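Local coordinates for protein diaminopimelate decarboxylase (Psychromonas ingrahamii, PDB 4XG1) that probably catalyses the pyridoxal 5'-phosphate-dependent decarboxylation of meso-diaminopimelate to L-lysine, the final step of lysine biosynthesis, working as a homodimer, at residues Q321-L326 with D366-R371; Y341-P346 with R358-A363; L192-V197 with I230-L235; I147-N152 with D181-A186. All blocks are in the same frame, centred on the assembly; numbering follows the deposited sequence.

In the fold
The four contacts sample the two domains of a class-II decarboxylase, in two adjoining pairs on opposite sides of the chain's centre. Contacts 1 and 2 lie in the mixed beta sheet, centres about 9 Å apart, with Ile323 and Leu368 of one packing on Ile343 and Leu362 of the other. Contacts 3 and 4 belong to the TIM barrel, sharing the neighbouring strands 145-152 and 192-198. Contacts 2 and 4 are buried and depend largely on a tyrosine ring laid against aliphatic groups. Contacts 1 and 3 are partly buried strand pairings; their backbone ladders, one antiparallel and one parallel, are backed by aliphatic packing, with a salt-bridged Arg371 at the end of one and a potassium ion on a strand of the other.

Contact 1: Q321-L326 with D366-R371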
loop_
_atom_site.group_PDB
_atom_site.type_symbol
_atom_site.label_atom_id
_atom_site.label_comp_id
_atom_site.label_asym_id
_atom_site.label_seq_id
_atom_site.Cartn_x
_atom_site.Cartn_y
_atom_site.Cartn_z
ATOM N N GLN B 321 16.329 -0.573 -5.150
ATOM C CA GLN B 321 16.015 0.335 -6.216
ATOM C C GLN B 321 17.172 1.356 -6.272
ATOM O O GLN B 321 17.566 1.927 -5.249
ATOM C CB GLN B 321 14.701 1.021 -5.849
ATOM C CG GLN B 321 13.674 0.948 -6.954
ATOM C CD GLN B 321 12.553 -0.053 -6.846
ATOM O OE1 GLN B 321 12.229 -0.638 -5.830
ATOM N NE2 GLN B 321 11.943 -0.248 -7.969
ATOM N N ASN B 322 17.804 1.495 -7.426
ATOM C CA ASN B 322 18.954 2.354 -7.540
ATOM C C ASN B 322 18.524 3.810 -7.287
ATOM O O ASN B 322 17.480 4.234 -7.758
ATOM C CB ASN B 322 19.579 2.204 -8.933
ATOM C CG ASN B 322 20.972 2.827 -9.033
ATOM O OD1 ASN B 322 21.676 2.998 -8.045
ATOM N ND2 ASN B 322 21.370 3.132 -10.232
ATOM N N ILE B 323 19.346 4.550 -6.551
ATOM C CA ILE B 323 19.090 5.941 -6.222
ATOM C C ILE B 323 20.293 6.779 -6.674
ATOM O O ILE B 323 21.402 6.590 -6.172
ATOM C CB ILE B 323 18.861 6.120 -4.730
ATOM C CG1 ILE B 323 17.707 5.216 -4.273
ATOM C CG2 ILE B 323 18.550 7.578 -4.420
ATOM C CD1 ILE B 323 17.382 5.284 -2.779
ATOM N N ILE B 324 20.055 7.690 -7.619
ATOM C CA ILE B 324 21.092 8.454 -8.275
ATOM C C ILE B 324 20.807 9.959 -8.229
ATOM O O ILE B 324 19.658 10.372 -8.142
ATOM C CB ILE B 324 21.248 8.033 -9.741
ATOM C CG1 ILE B 324 20.016 8.393 -10.550
ATOM C CG2 ILE B 324 21.524 6.556 -9.807
ATOM C CD1 ILE B 324 20.135 8.025 -12.009
ATOM N N PRO B 325 21.869 10.791 -8.325
ATOM C CA PRO B 325 21.700 12.232 -8.201
ATOM C C PRO B 325 21.176 12.817 -9.490
ATOM O O PRO B 325 21.285 12.215 -10.534
ATOM C CB PRO B 325 23.127 12.731 -7.906
ATOM C CG PRO B 325 24.005 11.762 -8.605
ATOM C CD PRO B 325 23.291 10.428 -8.520
ATOM N N LEU B 326 20.609 14.006 -9.397
ATOM C CA LEU B 326 20.068 14.684 -10.552
ATOM C C LEU B 326 21.173 15.262 -11.437
ATOM O O LEU B 326 20.984 15.452 -12.642
ATOM C CB LEU B 326 19.129 15.773 -10.065
ATOM C CG LEU B 326 18.198 16.350 -11.111
ATOM C CD1 LEU B 326 17.266 15.283 -11.661
ATOM C CD2 LEU B 326 17.393 17.494 -10.513
ATOM N N ASP B 366 18.989 19.085 -2.461
ATOM C CA ASP B 366 19.225 18.323 -3.708
ATOM C C ASP B 366 18.044 17.406 -4.078
ATOM O O ASP B 366 17.360 16.878 -3.202
ATOM C CB ASP B 366 20.472 17.438 -3.552
ATOM C CG ASP B 366 21.772 18.207 -3.683
ATOM O OD1 ASP B 366 21.772 19.264 -4.357
ATOM O OD2 ASP B 366 22.812 17.747 -3.104
ATOM N N TYR B 367 17.904 17.152 -5.369
ATOM C CA TYR B 367 16.963 16.196 -5.884
ATOM C C TYR B 367 17.620 14.832 -6.156
ATOM O O TYR B 367 18.696 14.760 -6.732
ATOM C CB TYR B 367 16.372 16.703 -7.188
ATOM C CG TYR B 367 15.438 17.841 -7.004
ATOM C CD1 TYR B 367 14.277 17.688 -6.267
ATOM C CD2 TYR B 367 15.681 19.066 -7.586
ATOM C CE1 TYR B 367 13.387 18.736 -6.091
ATOM C CE2 TYR B 367 14.803 20.122 -7.417
ATOM C CZ TYR B 367 13.652 19.947 -6.658
ATOM O OH TYR B 367 12.763 20.978 -6.481
ATOM N N LEU B 368 16.962 13.750 -5.746
ATOM C CA LEU B 368 17.388 12.387 -6.068
ATOM C C LEU B 368 16.353 11.681 -6.911
ATOM O O LEU B 368 15.191 12.007 -6.890
ATOM C CB LEU B 368 17.603 11.589 -4.811
ATOM C CG LEU B 368 18.715 12.075 -3.904
ATOM C CD1 LEU B 368 18.754 11.298 -2.613
ATOM C CD2 LEU B 368 20.021 11.909 -4.648
ATOM N N VAL B 369 16.817 10.721 -7.681
ATOM C CA VAL B 369 15.992 10.005 -8.640
ATOM C C VAL B 369 16.088 8.548 -8.225
ATOM O O VAL B 369 17.184 8.010 -8.079
ATOM C CB VAL B 369 16.526 10.196 -10.065
ATOM C CG1 VAL B 369 15.956 9.182 -11.020
ATOM C CG2 VAL B 369 16.226 11.597 -10.548
ATOM N N ILE B 370 14.932 7.921 -8.032
ATOM C CA ILE B 370 14.848 6.505 -7.690
ATOM C C ILE B 370 14.469 5.836 -8.963
ATOM O O ILE B 370 13.417 6.147 -9.544
ATOM C CB ILE B 370 13.767 6.273 -6.645
ATOM C CG1 ILE B 370 14.090 7.156 -5.455
ATOM C CG2 ILE B 370 13.723 4.831 -6.200
ATOM C CD1 ILE B 370 12.895 7.439 -4.605
ATOM N N ARG B 371 15.327 4.930 -9.413
ATOM C CA ARG B 371 15.099 4.310 -10.693
ATOM C C ARG B 371 14.209 3.088 -10.590
ATOM O O ARG B 371 14.055 2.516 -9.522
ATOM C CB ARG B 371 16.414 3.955 -11.338
ATOM C CG ARG B 371 17.177 5.173 -11.827
ATOM C CD ARG B 371 18.351 4.836 -12.753
ATOM N NE ARG B 371 18.116 3.623 -13.545
ATOM C CZ ARG B 371 17.493 3.556 -14.729
ATOM N NH1 ARG B 371 17.011 4.654 -15.321
ATOM N NH2 ARG B 371 17.328 2.356 -15.310
#
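Ile324 and Val369 form the antiparallel hydrogen-bonded pair at the middle of a strand contact in the mixed sheet of the beta domain, which in this decarboxylase family accompanies the TIM barrel. Ile324 N donates to Val369 O at 2.9 Å, and Val369 N answers with a bond to Ile324 O. Farther along, Arg371 N reaches Asn322 O at 2.8 Å in an almost straight bond (175° at the hydrogen). The pairs between and beyond, Ile323 with Ile370 and Pro325 with Leu368, are non-hydrogen-bonded, and a proline, lacking an N-H, costs the ladder nothing at such a site.

Ile324 and Val369 share one face of the sheet. CG1 of Ile324 sits between its backbone N and carbonyl carbon (chi1 67°), which brings it within 4.0 Å of Val369 CB. Its extended end carries CD1 to 3.7 Å from Arg371 CD. On the other face Ile323 CG2 meets Leu368 CB at 4.1 Å, while Leu368 CD2 packs against Pro325 CA.

A second layer fixes this pairing. Strand 367-371 is bonded along its other side to strand 284-294, through Leu368 with Thr288 and Ile370 with Leu286. The guanidinium of Arg371 forms a salt bridge with Asp2, and Gln321 OE1 makes a weak hydrogen bond to Arg313, a predicted substrate-binding residue.

At the far end Leu326 and Tyr367 lie side by side, pointing the same way: Leu326 CD2 stands 3.6 Å from Tyr367 CB, and Leu326 CD1 lies 4.0 Å from Val369 CG2.

Contact 2: Y341-P346 with R358-A363; sequences YDIVGP and RQLALA
Tyr341 and Arg358 are paired within the beta hairpin of strands 338-344 and 353-361, as an antiparallel hydrogen-bonded pair. Tyr341 N donates to Arg358 O at 2.8 Å, and Arg358 N returns an equally short, nearly straight bond to Tyr341 O; each donor is tilted about 25° from the plane of its carbonyl. Beyond Arg358 the chain swings away from strand 338-344, the short segments running at 87° to each other, and side chains carry the rest of the contact; on the other side of the pair Ile343 keeps backbone bonds to Leu354 and Gly355.

The ring of Tyr341 lies against the diverging part. Its CG is anti to the carbonyl carbon, beside the backbone N. Leu362 CD1 lies over one face in a CH-pi contact, 4.0 Å from the centroid and displaced toward the CD2-CE2 rim. Leu360 O meets the edge near the ring plane, 3.4 Å from Tyr341 CE2. An alanine in place of Tyr341 would probably leave Leu362 CD1 without the face it rests on and open a gap beside Leu360.

Ile343 CD1 also touches Leu360 CD1 at 3.7 Å, the two side chains crossing at about a right angle. The guanidinium of Arg358 turns elsewhere, to Gln321 O and, in a cation-pi contact, to Trp320. The doubly bonded antiparallel pair is typical of a beta hairpin, here one whose strand 338-344 also pairs with strand 300-304.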
loop_
_atom_site.group_PDB
_atom_site.type_symbol
_atom_site.label_atom_id
_atom_site.label_comp_id
_atom_site.label_asym_id
_atom_site.label_seq_id
_atom_site.Cartn_x
_atom_site.Cartn_y
_atom_site.Cartn_z
ATOM N N TYR B 341 24.573 6.803 3.256
ATOM C CA TYR B 341 23.270 7.215 3.761
ATOM C C TYR B 341 22.238 6.105 3.608
ATOM O O TYR B 341 22.216 5.391 2.613
ATOM C CB TYR B 341 22.747 8.433 2.980
ATOM C CG TYR B 341 23.498 9.714 3.169
ATOM C CD1 TYR B 341 23.326 10.487 4.306
ATOM C CD2 TYR B 341 24.368 10.173 2.186
ATOM C CE1 TYR B 341 24.018 11.674 4.471
ATOM C CE2 TYR B 341 25.058 11.364 2.339
ATOM C CZ TYR B 341 24.882 12.102 3.483
ATOM O OH TYR B 341 25.583 13.269 3.620
ATOM N N ASP B 342 21.356 6.023 4.588
ATOM C CA ASP B 342 20.045 5.445 4.375
ATOM C C ASP B 342 19.160 6.563 3.869
ATOM O O ASP B 342 19.102 7.661 4.460
ATOM C CB ASP B 342 19.501 4.876 5.653
ATOM C CG ASP B 342 20.073 3.526 5.958
ATOM O OD1 ASP B 342 21.047 3.095 5.263
ATOM O OD2 ASP B 342 19.556 2.871 6.908
ATOM N N ILE B 343 18.479 6.304 2.766
ATOM C CA ILE B 343 17.513 7.246 2.197
ATOM C C ILE B 343 16.144 6.944 2.748
ATOM O O ILE B 343 15.578 5.895 2.474
ATOM C CB ILE B 343 17.458 7.120 0.679
ATOM C CG1 ILE B 343 18.886 7.088 0.120
ATOM C CG2 ILE B 343 16.649 8.255 0.068
ATOM C CD1 ILE B 343 19.728 8.253 0.558
ATOM N N VAL B 344 15.595 7.873 3.511
ATOM C CA VAL B 344 14.344 7.631 4.214
ATOM C C VAL B 344 13.364 8.812 4.093
ATOM O O VAL B 344 13.764 9.941 3.837
ATOM C CB VAL B 344 14.602 7.327 5.705
ATOM C CG1 VAL B 344 15.516 6.129 5.876
ATOM C CG2 VAL B 344 15.198 8.543 6.406
ATOM N N GLY B 345 12.085 8.544 4.310
ATOM C CA GLY B 345 11.069 9.539 4.058
ATOM C C GLY B 345 10.554 10.105 5.349
ATOM O O GLY B 345 11.003 9.710 6.405
ATOM N N PRO B 346 9.545 10.983 5.267
ATOM C CA PRO B 346 8.948 11.584 6.442
ATOM C C PRO B 346 7.998 10.719 7.249
ATOM O O PRO B 346 7.518 11.167 8.292
ATOM C CB PRO B 346 8.166 12.758 5.868
ATOM C CG PRO B 346 8.674 12.920 4.467
ATOM C CD PRO B 346 8.955 11.525 4.042
ATOM N N ARG B 358 23.687 3.798 0.876
ATOM C CA ARG B 358 24.106 4.313 -0.421
ATOM C C ARG B 358 25.196 5.374 -0.285
ATOM O O ARG B 358 25.140 6.274 0.541
ATOM C CB ARG B 358 22.922 4.907 -1.149
ATOM C CG ARG B 358 21.694 4.014 -1.137
ATOM C CD ARG B 358 22.004 2.635 -1.697
ATOM N NE ARG B 358 20.829 1.767 -1.693
ATOM C CZ ARG B 358 19.894 1.772 -2.636
ATOM N NH1 ARG B 358 19.944 2.626 -3.656
ATOM N NH2 ARG B 358 18.886 0.925 -2.540
ATOM N N GLN B 359 26.200 5.224 -1.125
ATOM C CA GLN B 359 27.344 6.115 -1.202
ATOM C C GLN B 359 26.957 7.303 -2.028
ATOM O O GLN B 359 26.841 7.196 -3.264
ATOM C CB GLN B 359 28.510 5.391 -1.884
ATOM C CG GLN B 359 29.102 4.286 -1.029
ATOM C CD GLN B 359 30.281 4.767 -0.206
ATOM O OE1 GLN B 359 31.265 5.271 -0.760
ATOM N NE2 GLN B 359 30.188 4.634 1.116
ATOM N N LEU B 360 26.727 8.433 -1.356
ATOM C CA LEU B 360 26.206 9.622 -2.048
ATOM C C LEU B 360 26.808 10.930 -1.551
ATOM O O LEU B 360 27.127 11.076 -0.382
ATOM C CB LEU B 360 24.681 9.704 -1.903
ATOM C CG LEU B 360 23.883 8.564 -2.544
ATOM C CD1 LEU B 360 22.475 8.540 -1.963
ATOM C CD2 LEU B 360 23.864 8.683 -4.068
ATOM N N ALA B 361 26.920 11.859 -2.480
ATOM C CA ALA B 361 27.415 13.197 -2.230
ATOM C C ALA B 361 26.228 14.140 -2.294
ATOM O O ALA B 361 25.762 14.508 -3.390
ATOM C CB ALA B 361 28.441 13.577 -3.290
ATOM N N LEU B 362 25.756 14.518 -1.121
ATOM C CA LEU B 362 24.488 15.210 -0.988
ATOM C C LEU B 362 24.572 16.527 -0.220
ATOM O O LEU B 362 25.237 16.623 0.813
ATOM C CB LEU B 362 23.511 14.324 -0.201
ATOM C CG LEU B 362 23.167 12.937 -0.725
ATOM C CD1 LEU B 362 22.158 12.282 0.207
ATOM C CD2 LEU B 362 22.642 13.010 -2.134
ATOM N N ALA B 363 23.866 17.537 -0.708
ATOM C CA ALA B 363 23.516 18.688 0.138
ATOM C C ALA B 363 21.997 18.746 0.277
ATOM O O ALA B 363 21.267 18.381 -0.658
ATOM C CB ALA B 363 24.020 19.976 -0.479
#

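Contact 3: L192-V197 with I230-L235. With K (potassium ion), chain O.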
loop_
_atom_site.group_PDB
_atom_site.type_symbol
_atom_site.label_atom_id
_atom_site.label_comp_id
_atom_site.label_asym_id
_atom_site.label_seq_id
_atom_site.Cartn_x
_atom_site.Cartn_y
_atom_site.Cartn_z
ATOM N N LEU B 192 -20.529 -21.645 -20.576
ATOM C CA LEU B 192 -19.105 -21.400 -20.729
ATOM C C LEU B 192 -18.647 -21.911 -22.034
ATOM O O LEU B 192 -19.219 -22.847 -22.554
ATOM C CB LEU B 192 -18.319 -22.119 -19.641
ATOM C CG LEU B 192 -18.765 -21.911 -18.198
ATOM C CD1 LEU B 192 -17.770 -22.582 -17.265
ATOM C CD2 LEU B 192 -18.919 -20.437 -17.847
ATOM N N GLU B 193 -17.555 -21.369 -22.536
ATOM C CA GLU B 193 -17.012 -21.803 -23.762
ATOM C C GLU B 193 -15.501 -21.801 -23.654
ATOM O O GLU B 193 -14.848 -20.752 -23.663
ATOM C CB GLU B 193 -17.472 -20.907 -24.903
ATOM C CG GLU B 193 -16.947 -21.359 -26.264
ATOM C CD GLU B 193 -17.341 -20.442 -27.409
ATOM O OE1 GLU B 193 -18.302 -19.649 -27.252
ATOM O OE2 GLU B 193 -16.703 -20.542 -28.474
ATOM N N ILE B 194 -14.933 -22.990 -23.659
ATOM C CA ILE B 194 -13.505 -23.146 -23.528
ATOM C C ILE B 194 -12.769 -22.548 -24.715
ATOM O O ILE B 194 -12.949 -22.984 -25.850
ATOM C CB ILE B 194 -13.156 -24.626 -23.372
ATOM C CG1 ILE B 194 -13.763 -25.158 -22.066
ATOM C CG2 ILE B 194 -11.653 -24.816 -23.391
ATOM C CD1 ILE B 194 -13.913 -26.672 -21.971
ATOM N N LYS B 195 -11.921 -21.559 -24.453
ATOM C CA LYS B 195 -11.108 -20.955 -25.509
ATOM C C LYS B 195 -9.641 -21.177 -25.364
ATOM O O LYS B 195 -8.910 -21.124 -26.372
ATOM C CB LYS B 195 -11.338 -19.444 -25.570
ATOM C CG LYS B 195 -12.807 -19.069 -25.718
ATOM C CD LYS B 195 -13.378 -19.502 -27.065
ATOM C CE LYS B 195 -13.126 -18.451 -28.121
ATOM N NZ LYS B 195 -13.641 -18.929 -29.434
ATOM N N GLY B 196 -9.172 -21.413 -24.135
ATOM C CA GLY B 196 -7.734 -21.396 -23.932
ATOM C C GLY B 196 -7.193 -22.102 -22.733
ATOM O O GLY B 196 -7.919 -22.679 -21.927
ATOM N N VAL B 197 -5.868 -22.063 -22.656
ATOM C CA VAL B 197 -5.134 -22.490 -21.477
ATOM C C VAL B 197 -4.265 -21.338 -21.006
ATOM O O VAL B 197 -3.600 -20.655 -21.809
ATOM C CB VAL B 197 -4.284 -23.720 -21.813
ATOM C CG1 VAL B 197 -3.180 -23.958 -20.776
ATOM C CG2 VAL B 197 -5.193 -24.931 -21.876
ATOM N N ILE B 230 -11.575 -31.641 -26.726
ATOM C CA ILE B 230 -11.653 -30.256 -26.321
ATOM C C ILE B 230 -10.647 -29.495 -27.116
ATOM O O ILE B 230 -9.539 -29.877 -27.239
ATOM C CB ILE B 230 -11.390 -30.100 -24.852
ATOM C CG1 ILE B 230 -12.340 -30.989 -24.098
ATOM C CG2 ILE B 230 -11.552 -28.666 -24.451
ATOM C CD1 ILE B 230 -12.566 -30.649 -22.666
ATOM N N THR B 231 -11.090 -28.394 -27.680
ATOM C CA THR B 231 -10.306 -27.605 -28.600
ATOM C C THR B 231 -9.781 -26.386 -27.935
ATOM O O THR B 231 -10.483 -25.790 -27.167
ATOM C CB THR B 231 -11.216 -27.128 -29.719
ATOM O OG1 THR B 231 -11.748 -28.261 -30.403
ATOM C CG2 THR B 231 -10.438 -26.267 -30.662
ATOM N N ILE B 232 -8.563 -26.004 -28.254
ATOM C CA ILE B 232 -7.913 -24.911 -27.567
ATOM C C ILE B 232 -7.397 -23.847 -28.506
ATOM O O ILE B 232 -6.458 -24.041 -29.193
ATOM C CB ILE B 232 -6.792 -25.423 -26.640
ATOM C CG1 ILE B 232 -7.377 -26.209 -25.496
ATOM C CG2 ILE B 232 -5.955 -24.291 -26.082
ATOM C CD1 ILE B 232 -8.339 -25.423 -24.694
ATOM N N SER B 233 -8.003 -22.677 -28.481
ATOM C CA SER B 233 -7.728 -21.628 -29.490
ATOM C C SER B 233 -6.490 -20.796 -29.167
ATOM O O SER B 233 -5.814 -20.278 -30.085
ATOM C CB SER B 233 -8.925 -20.693 -29.626
ATOM O OG SER B 233 -10.135 -21.419 -29.474
ATOM N N HIS B 234 -6.203 -20.637 -27.866
ATOM C CA HIS B 234 -5.000 -19.876 -27.431
ATOM C C HIS B 234 -4.375 -20.403 -26.141
ATOM O O HIS B 234 -5.021 -21.081 -25.331
ATOM C CB HIS B 234 -5.320 -18.379 -27.280
ATOM C CG HIS B 234 -6.287 -18.073 -26.179
ATOM N ND1 HIS B 234 -5.903 -17.962 -24.857
ATOM C CD2 HIS B 234 -7.633 -17.867 -26.200
ATOM C CE1 HIS B 234 -6.967 -17.729 -24.108
ATOM N NE2 HIS B 234 -8.027 -17.652 -24.900
ATOM N N LEU B 235 -3.100 -20.073 -26.002
ATOM C CA LEU B 235 -2.316 -20.392 -24.831
ATOM C C LEU B 235 -1.723 -19.119 -24.261
ATOM O O LEU B 235 -0.955 -18.414 -24.944
ATOM C CB LEU B 235 -1.167 -21.310 -25.213
ATOM C CG LEU B 235 -0.192 -21.650 -24.078
ATOM C CD1 LEU B 235 -0.857 -22.524 -23.032
ATOM C CD2 LEU B 235 1.025 -22.328 -24.672
HETATM K K K O . -18.483 -25.678 -22.955
HETATM O O HOH W 1 -16.456 -25.579 -24.657
#
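Gly196 with His234, and Val197 with Leu235, are parallel bridges between neighbouring strands of the TIM barrel, joined by His234 N to Lys195 O at 3.1 Å and by Val197 N to His234 O at 3.0 Å. Strand 192-198, helix 209-227 and strand 234-236 make up a beta-alpha-beta unit. Lys195 O also accepts Ser233 N at 2.8 Å, from above the carbonyl plane, whereas His234 N lies in it.

CG of His234 stands between its own backbone N and carbonyl carbon (chi1 66°), and the imidazole turns a face to Gly196. Gly196 CA sits over that ring face, 3.9 Å from the centroid and 14° off the normal, a CH-pi contact with no room for a beta carbon. The ring also touches Ser148 of strand 145-152. An alanine in place of His234 would probably leave Gly196 CA without its cover and open a gap beside Ser148.

Leu235 and Val197 point the other way, toward helix 209-227, side by side with Val197 CG1 3.5 Å from Leu235 CD1. Ile232 CD1 bridges back to Ile194 CG2 at 3.6 Å.

Near the start of strand 192-198, Leu192 O binds a potassium ion at 3.0 Å, with Ser187 O, Leu189 O and a water that accepts a hydrogen bond from Ile194 N. The chemistry thus implies a division of labour: Lys195 O gathers two N-H donors where residues 230-235 join the sheet, and Leu192 O serves the cation, while aliphatic groups pack on the helix side.

Contact 4: I147-N152 with D181-A186; sequences ISIRIN and DVYKIA
Ile149 and Tyr183 carry the packing of helix 179-188 against strand 145-152, part of the outer helix layer packed on the strands of the TIM barrel. The short segments run nearly antiparallel, at 164°, with their axes 9.7 Å apart at closest approach.

The aromatic contact is the dominant one. CG1 of Ile149, anti to its carbonyl carbon (chi1 -50°), lies over one face of the Tyr183 ring in a CH-pi contact, 3.5 Å from the centroid. It is displaced toward the rim, so that Ile149 CG1 approaches Tyr183 CE2 to 3.3 Å. The two side chains slide past each other in opposite directions, the ring reaching from helix to strand. Ile151 CD1 comes instead to the ring's edge, near its plane, 4.3 Å from Tyr183 CE2.

The polar contact grows from the same ring. Ile149 N donates to Tyr183 OH at 3.3 Å, and the hydroxyl is probably also bonded to Gly196 O of the adjacent strand 192-198, though it is placed too close to a neighbouring atom for its position to be sure. If so, the tyrosine would tie the helix to two neighbouring barrel strands. Ser148 and Arg150 start out on the opposite side of the strand, where Arg150 forms a salt bridge with Glu126 and a hydrogen bond to His200 O.

Aliphatic contacts complete the layer. Ile149 CG2 rests 4.1 Å from CG2 of Val182, the residue before the tyrosine. One turn on from Val182, Ala186 CB meets Ile147 CD1, also at 4.1 Å.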
loop_
_atom_site.group_PDB
_atom_site.type_symbol
_atom_site.label_atom_id
_atom_site.label_comp_id
_atom_site.label_asym_id
_atom_site.label_seq_id
_atom_site.Cartn_x
_atom_site.Cartn_y
_atom_site.Cartn_z
ATOM N N ILE B 147 -13.486 -18.819 -21.684
ATOM C CA ILE B 147 -12.682 -19.145 -20.500
ATOM C C ILE B 147 -11.431 -19.949 -20.788
ATOM O O ILE B 147 -11.430 -20.786 -21.692
ATOM C CB ILE B 147 -13.493 -19.878 -19.444
ATOM C CG1 ILE B 147 -13.815 -21.302 -19.892
ATOM C CG2 ILE B 147 -14.762 -19.141 -19.088
ATOM C CD1 ILE B 147 -12.957 -22.341 -19.198
ATOM N N SER B 148 -10.353 -19.626 -20.078
ATOM C CA SER B 148 -9.227 -20.516 -19.910
ATOM C C SER B 148 -9.190 -20.930 -18.464
ATOM O O SER B 148 -9.868 -20.356 -17.611
ATOM C CB SER B 148 -7.904 -19.881 -20.237
ATOM O OG SER B 148 -7.964 -19.126 -21.422
ATOM N N ILE B 149 -8.380 -21.938 -18.184
ATOM C CA ILE B 149 -8.103 -22.302 -16.830
ATOM C C ILE B 149 -6.681 -21.930 -16.599
ATOM O O ILE B 149 -5.819 -22.187 -17.435
ATOM C CB ILE B 149 -8.260 -23.793 -16.581
ATOM C CG1 ILE B 149 -9.617 -24.308 -17.107
ATOM C CG2 ILE B 149 -8.127 -24.111 -15.082
ATOM C CD1 ILE B 149 -10.790 -23.921 -16.253
ATOM N N ARG B 150 -6.437 -21.279 -15.471
ATOM C CA ARG B 150 -5.069 -21.035 -15.023
ATOM C C ARG B 150 -4.520 -22.340 -14.401
ATOM O O ARG B 150 -5.036 -22.836 -13.377
ATOM C CB ARG B 150 -4.999 -19.907 -14.001
ATOM C CG ARG B 150 -3.568 -19.510 -13.662
ATOM C CD ARG B 150 -3.531 -18.432 -12.586
ATOM N NE ARG B 150 -2.174 -18.112 -12.223
ATOM C CZ ARG B 150 -1.820 -17.118 -11.435
ATOM N NH1 ARG B 150 -2.716 -16.295 -10.948
ATOM N NH2 ARG B 150 -0.545 -16.950 -11.152
ATOM N N ILE B 151 -3.475 -22.853 -15.032
ATOM C CA ILE B 151 -2.917 -24.113 -14.707
ATOM C C ILE B 151 -1.557 -23.921 -14.097
ATOM O O ILE B 151 -0.796 -23.041 -14.485
ATOM C CB ILE B 151 -2.727 -24.965 -15.981
ATOM C CG1 ILE B 151 -4.067 -25.287 -16.603
ATOM C CG2 ILE B 151 -1.951 -26.253 -15.690
ATOM C CD1 ILE B 151 -5.019 -25.967 -15.650
ATOM N N ASN B 152 -1.304 -24.727 -13.081
ATOM C CA ASN B 152 -0.029 -24.782 -12.439
ATOM C C ASN B 152 0.701 -26.015 -12.919
ATOM O O ASN B 152 0.488 -27.123 -12.400
ATOM C CB ASN B 152 -0.195 -24.807 -10.910
ATOM C CG ASN B 152 -1.035 -23.653 -10.397
ATOM O OD1 ASN B 152 -1.191 -22.657 -11.070
ATOM N ND2 ASN B 152 -1.570 -23.793 -9.190
ATOM N N ASP B 181 -9.830 -32.873 -15.390
ATOM C CA ASP B 181 -11.043 -32.983 -14.639
ATOM C C ASP B 181 -11.822 -31.681 -14.655
ATOM O O ASP B 181 -13.047 -31.707 -14.760
ATOM C CB ASP B 181 -10.751 -33.439 -13.215
ATOM C CG ASP B 181 -10.058 -34.783 -13.182
ATOM O OD1 ASP B 181 -8.937 -34.884 -13.747
ATOM O OD2 ASP B 181 -10.644 -35.716 -12.604
ATOM N N VAL B 182 -11.147 -30.543 -14.509
ATOM C CA VAL B 182 -11.884 -29.286 -14.409
ATOM C C VAL B 182 -12.204 -28.787 -15.812
ATOM O O VAL B 182 -13.241 -28.172 -16.024
ATOM C CB VAL B 182 -11.196 -28.178 -13.544
ATOM C CG1 VAL B 182 -10.960 -28.636 -12.109
ATOM C CG2 VAL B 182 -9.902 -27.709 -14.168
ATOM N N TYR B 183 -11.299 -29.023 -16.747
ATOM C CA TYR B 183 -11.575 -28.677 -18.115
ATOM C C TYR B 183 -12.818 -29.406 -18.564
ATOM O O TYR B 183 -13.573 -28.906 -19.391
ATOM C CB TYR B 183 -10.404 -29.000 -19.016
ATOM C CG TYR B 183 -9.631 -27.769 -19.331
ATOM C CD1 TYR B 183 -10.092 -26.867 -20.266
ATOM C CD2 TYR B 183 -8.429 -27.472 -18.672
ATOM C CE1 TYR B 183 -9.366 -25.719 -20.577
ATOM C CE2 TYR B 183 -7.711 -26.316 -18.968
ATOM C CZ TYR B 183 -8.186 -25.444 -19.915
ATOM O OH TYR B 183 -7.475 -24.320 -20.247
ATOM N N LYS B 184 -13.014 -30.596 -18.007
ATOM C CA LYS B 184 -14.173 -31.393 -18.312
ATOM C C LYS B 184 -15.391 -30.683 -17.818
ATOM O O LYS B 184 -16.329 -30.470 -18.564
ATOM C CB LYS B 184 -14.068 -32.777 -17.660
ATOM C CG LYS B 184 -15.280 -33.691 -17.881
ATOM C CD LYS B 184 -14.856 -35.162 -17.896
ATOM C CE LYS B 184 -15.967 -36.133 -18.401
ATOM N NZ LYS B 184 -17.349 -35.546 -18.523
ATOM N N ILE B 185 -15.389 -30.369 -16.532
ATOM C CA ILE B 185 -16.509 -29.688 -15.886
ATOM C C ILE B 185 -16.901 -28.455 -16.669
ATOM O O ILE B 185 -18.079 -28.173 -16.842
ATOM C CB ILE B 185 -16.141 -29.260 -14.458
ATOM C CG1 ILE B 185 -16.038 -30.496 -13.552
ATOM C CG2 ILE B 185 -17.180 -28.302 -13.900
ATOM C CD1 ILE B 185 -15.418 -30.246 -12.187
ATOM N N ALA B 186 -15.903 -27.733 -17.159
ATOM C CA ALA B 186 -16.146 -26.557 -17.959
ATOM C C ALA B 186 -16.892 -26.924 -19.234
ATOM O O ALA B 186 -17.863 -26.260 -19.597
ATOM C CB ALA B 186 -14.833 -25.869 -18.310
#